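Local coordinates for phenol hydroxylase component phN (Pseudomonas stutzeri, PDB 3U52), which probably forms the diiron oxygenase subunit of a bacterial multicomponent phenol hydroxylase, where phenol would be hydroxylated with molecular oxygen, at residues 36-47 against 184-192. Residues are numbered along the deposited sequence; the frame is centred on the assembly and turned at random.
With XE (xenon), chain X.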
loop_
_atom_site.group_PDB
_atom_site.type_symbol
_atom_site.label_atom_id
_atom_site.label_comp_id
_atom_site.label_asym_id
_atom_site.label_seq_id
_atom_site.Cartn_x
_atom_site.Cartn_y
_atom_site.Cartn_z
ATOM N N GLU A 36 -12.707 41.992 -5.467
ATOM C CA GLU A 36 -13.843 41.329 -4.780
ATOM C C GLU A 36 -13.841 41.478 -3.272
ATOM O O GLU A 36 -14.715 40.968 -2.588
ATOM C CB GLU A 36 -13.897 39.837 -5.110
ATOM C CG GLU A 36 -14.198 39.521 -6.530
ATOM C CD GLU A 36 -14.410 38.041 -6.735
ATOM O OE1 GLU A 36 -14.585 37.291 -5.725
ATOM O OE2 GLU A 36 -14.436 37.630 -7.909
ATOM N N GLU A 37 -12.892 42.197 -2.724
ATOM C CA GLU A 37 -12.788 42.142 -1.261
ATOM C C GLU A 37 -13.353 43.320 -0.471
ATOM O O GLU A 37 -13.105 43.443 0.740
ATOM C CB GLU A 37 -11.374 41.740 -0.812
ATOM C CG GLU A 37 -10.267 42.598 -1.265
ATOM C CD GLU A 37 -8.912 42.158 -0.678
ATOM O OE1 GLU A 37 -8.792 41.040 -0.107
ATOM O OE2 GLU A 37 -7.957 42.947 -0.793
ATOM N N ASP A 38 -14.168 44.142 -1.136
ATOM C CA ASP A 38 -14.792 45.302 -0.483
ATOM C C ASP A 38 -16.313 45.231 -0.365
ATOM O O ASP A 38 -16.873 45.842 0.559
ATOM C CB ASP A 38 -14.431 46.613 -1.213
ATOM C CG ASP A 38 -12.962 47.018 -1.032
ATOM O OD1 ASP A 38 -12.553 47.406 0.087
ATOM O OD2 ASP A 38 -12.207 46.966 -2.022
ATOM N N PHE A 39 -16.971 44.531 -1.296
ATOM C CA PHE A 39 -18.403 44.661 -1.492
ATOM C C PHE A 39 -19.251 43.990 -0.434
ATOM O O PHE A 39 -20.442 44.195 -0.448
ATOM C CB PHE A 39 -18.881 44.199 -2.878
ATOM C CG PHE A 39 -18.953 42.698 -3.046
ATOM C CD1 PHE A 39 -20.142 41.982 -2.768
ATOM C CD2 PHE A 39 -17.836 42.004 -3.481
ATOM C CE1 PHE A 39 -20.202 40.604 -2.938
ATOM C CE2 PHE A 39 -17.881 40.626 -3.687
ATOM C CZ PHE A 39 -19.057 39.908 -3.432
ATOM N N GLU A 40 -18.644 43.194 0.458
ATOM C CA GLU A 40 -19.381 42.477 1.517
ATOM C C GLU A 40 -19.507 43.299 2.817
ATOM O O GLU A 40 -20.285 42.960 3.712
ATOM C CB GLU A 40 -18.685 41.125 1.833
ATOM C CG GLU A 40 -18.904 40.055 0.768
ATOM C CD GLU A 40 -18.006 38.833 1.003
ATOM O OE1 GLU A 40 -16.763 38.955 0.892
ATOM O OE2 GLU A 40 -18.553 37.751 1.295
ATOM N N GLY A 41 -18.746 44.376 2.913
ATOM C CA GLY A 41 -18.733 45.186 4.114
ATOM C C GLY A 41 -17.603 44.872 5.052
ATOM O O GLY A 41 -17.442 45.559 6.068
ATOM N N ILE A 42 -16.814 43.823 4.772
ATOM C CA ILE A 42 -15.726 43.433 5.692
ATOM C C ILE A 42 -14.520 44.363 5.535
ATOM O O ILE A 42 -14.127 44.646 4.428
ATOM C CB ILE A 42 -15.281 41.942 5.468
ATOM C CG1 ILE A 42 -16.424 40.990 5.893
ATOM C CG2 ILE A 42 -13.990 41.665 6.206
ATOM C CD1 ILE A 42 -16.663 40.917 7.436
ATOM N N LYS A 43 -13.944 44.818 6.652
ATOM C CA LYS A 43 -12.836 45.749 6.621
ATOM C C LYS A 43 -11.607 45.038 7.125
ATOM O O LYS A 43 -11.640 44.438 8.208
ATOM C CB LYS A 43 -13.112 46.950 7.514
ATOM C CG LYS A 43 -14.389 47.718 7.150
ATOM C CD LYS A 43 -14.297 49.184 7.626
ATOM C CE LYS A 43 -15.592 49.943 7.395
ATOM N NZ LYS A 43 -16.638 49.405 8.317
ATOM N N ILE A 44 -10.538 45.064 6.315
ATOM C CA ILE A 44 -9.283 44.513 6.742
ATOM C C ILE A 44 -8.353 45.674 7.027
ATOM O O ILE A 44 -8.118 46.522 6.174
ATOM C CB ILE A 44 -8.650 43.526 5.724
ATOM C CG1 ILE A 44 -9.625 42.380 5.384
ATOM C CG2 ILE A 44 -7.306 42.931 6.315
ATOM C CD1 ILE A 44 -10.064 41.545 6.559
ATOM N N THR A 45 -7.838 45.681 8.238
ATOM C CA THR A 45 -6.938 46.706 8.771
ATOM C C THR A 45 -5.440 46.424 8.474
ATOM O O THR A 45 -4.672 47.356 8.228
ATOM C CB THR A 45 -7.212 46.823 10.269
ATOM O OG1 THR A 45 -8.323 47.725 10.463
ATOM C CG2 THR A 45 -5.980 47.264 11.045
ATOM N N ASP A 46 -5.053 45.149 8.426
ATOM C CA ASP A 46 -3.632 44.776 8.343
ATOM C C ASP A 46 -3.445 43.274 8.078
ATOM O O ASP A 46 -3.530 42.442 9.004
ATOM C CB ASP A 46 -2.916 45.170 9.626
ATOM C CG ASP A 46 -1.402 44.929 9.575
ATOM O OD1 ASP A 46 -0.738 45.166 10.633
ATOM O OD2 ASP A 46 -0.870 44.538 8.499
ATOM N N TRP A 47 -3.168 42.957 6.811
ATOM C CA TRP A 47 -3.047 41.566 6.359
ATOM C C TRP A 47 -1.872 40.863 6.995
ATOM O O TRP A 47 -1.884 39.629 7.140
ATOM C CB TRP A 47 -2.986 41.465 4.841
ATOM C CG TRP A 47 -4.337 41.388 4.153
ATOM C CD1 TRP A 47 -4.923 42.362 3.402
ATOM C CD2 TRP A 47 -5.254 40.280 4.149
ATOM N NE1 TRP A 47 -6.145 41.930 2.918
ATOM C CE2 TRP A 47 -6.360 40.652 3.359
ATOM C CE3 TRP A 47 -5.250 39.017 4.744
ATOM C CZ2 TRP A 47 -7.441 39.806 3.145
ATOM C CZ3 TRP A 47 -6.325 38.178 4.525
ATOM C CH2 TRP A 47 -7.404 38.572 3.745
ATOM N N SER A 184 -21.635 31.529 -4.836
ATOM C CA SER A 184 -22.150 32.765 -5.359
ATOM C C SER A 184 -21.937 33.961 -4.443
ATOM O O SER A 184 -22.067 35.117 -4.881
ATOM C CB SER A 184 -23.590 32.589 -5.745
ATOM O OG SER A 184 -24.376 32.305 -4.619
ATOM N N ALA A 185 -21.659 33.687 -3.164
ATOM C CA ALA A 185 -21.410 34.693 -2.148
ATOM C C ALA A 185 -19.998 35.272 -2.415
ATOM O O ALA A 185 -19.235 34.709 -3.215
ATOM C CB ALA A 185 -21.465 34.053 -0.769
ATOM N N GLY A 186 -19.669 36.406 -1.799
ATOM C CA GLY A 186 -18.286 36.922 -1.872
ATOM C C GLY A 186 -17.280 36.052 -1.097
ATOM O O GLY A 186 -17.671 35.021 -0.468
ATOM N N PRO A 187 -15.980 36.418 -1.174
ATOM C CA PRO A 187 -14.899 35.600 -0.610
ATOM C C PRO A 187 -14.875 35.462 0.930
ATOM O O PRO A 187 -14.615 34.372 1.433
ATOM C CB PRO A 187 -13.606 36.284 -1.145
ATOM C CG PRO A 187 -14.054 37.719 -1.488
ATOM C CD PRO A 187 -15.484 37.615 -1.896
ATOM N N PHE A 188 -15.169 36.529 1.671
ATOM C CA PHE A 188 -15.249 36.404 3.128
ATOM C C PHE A 188 -16.378 35.505 3.605
ATOM O O PHE A 188 -16.201 34.745 4.592
ATOM C CB PHE A 188 -15.268 37.773 3.823
ATOM C CG PHE A 188 -13.967 38.559 3.643
ATOM C CD1 PHE A 188 -13.932 39.659 2.814
ATOM C CD2 PHE A 188 -12.820 38.198 4.335
ATOM C CE1 PHE A 188 -12.741 40.379 2.635
ATOM C CE2 PHE A 188 -11.611 38.897 4.169
ATOM C CZ PHE A 188 -11.585 39.999 3.298
ATOM N N GLU A 189 -17.526 35.606 2.948
ATOM C CA GLU A 189 -18.667 34.734 3.316
ATOM C C GLU A 189 -18.351 33.301 2.899
ATOM O O GLU A 189 -18.601 32.367 3.664
ATOM C CB GLU A 189 -19.995 35.204 2.709
ATOM C CG GLU A 189 -21.176 34.339 3.188
ATOM C CD GLU A 189 -22.531 34.799 2.681
ATOM O OE1 GLU A 189 -23.508 34.128 3.026
ATOM O OE2 GLU A 189 -22.660 35.813 1.960
ATOM N N PHE A 190 -17.730 33.135 1.736
ATOM C CA PHE A 190 -17.332 31.771 1.303
ATOM C C PHE A 190 -16.455 31.138 2.402
ATOM O O PHE A 190 -16.730 30.000 2.861
ATOM C CB PHE A 190 -16.599 31.762 -0.038
ATOM C CG PHE A 190 -16.092 30.375 -0.462
ATOM C CD1 PHE A 190 -16.937 29.447 -1.050
ATOM C CD2 PHE A 190 -14.785 29.994 -0.200
ATOM C CE1 PHE A 190 -16.474 28.172 -1.426
ATOM C CE2 PHE A 190 -14.322 28.732 -0.562
ATOM C CZ PHE A 190 -15.173 27.829 -1.178
ATOM N N LEU A 191 -15.430 31.867 2.833
ATOM C CA LEU A 191 -14.563 31.338 3.905
ATOM C C LEU A 191 -15.315 31.106 5.232
ATOM O O LEU A 191 -15.113 30.084 5.926
ATOM C CB LEU A 191 -13.338 32.233 4.085
ATOM C CG LEU A 191 -11.991 31.689 3.570
ATOM C CD1 LEU A 191 -11.967 30.531 2.503
ATOM C CD2 LEU A 191 -11.085 32.825 3.251
ATOM N N THR A 192 -16.210 32.022 5.594
ATOM C CA THR A 192 -16.955 31.855 6.842
ATOM C C THR A 192 -17.875 30.649 6.770
ATOM O O THR A 192 -18.044 29.932 7.769
ATOM C CB THR A 192 -17.722 33.145 7.231
ATOM O OG1 THR A 192 -16.759 34.192 7.433
ATOM C CG2 THR A 192 -18.528 32.933 8.533
HETATM XE XE XE X . -9.566 35.823 5.416
HETATM O O HOH W 1 -21.089 37.529 0.598
#
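Glu40 puts its carboxylate on the first turn of helix 187-216 and takes up two backbone N-H groups there. Phe188 N donates to OE1 of Glu40 at 3.0 Å, on the syn lone pair. Glu189 N donates to OE2 of Glu40 at 2.9 Å and 152°, also on the syn side but 24° out of the carboxylate plane. CG of Glu40 lies anti to the carbonyl carbon (chi1 -75°), and the chain runs on extended to the helix end. A water donates to OE2 of Glu40 and to OE2 of Glu189, and accepts from Gly186 N. It therefore sits between OE2 of Glu40 and OE2 of Glu189, 4.6 Å apart, and probably eases their like charges. The other oxygen of Glu189, OE1, has a salt bridge to Lys264.

Gly186 holds the N-cap position and has no side chain to accept from the helix N-H groups; the carboxylate of Glu40 does so from a distant loop. Its negative charge would probably suit the helix N-terminus. This helix belongs to the diiron bundle of the hydroxylase family; further along it, Glu199 binds iron. With an alanine at Glu40, the N-H groups of Phe188 and Glu189 would probably lose these acceptors, and the water one of its carboxylate partners.

CZ of Phe39 comes to 3.5 Å from CA of Gly186. A CB here would clash with Phe39 and Glu40. Phe188 fills the bend of the loop. CG2 of Ile42 stands over the centre of one face of the Phe188 ring, 3.8 Å from its centroid, as a CH-pi contact. The carbonyl O of Glu37 lies in plane at the ring edge, 3.6 Å from Phe188 CE1; OE2 of Glu37 hydrogen-bonds to OG of Ser123. CG1 of Ile44 packs on Phe188 CZ. Phe188, Trp47 and Leu191 line a xenon site with Trp50, and CE2 of Phe188 is 3.9 Å from the xenon.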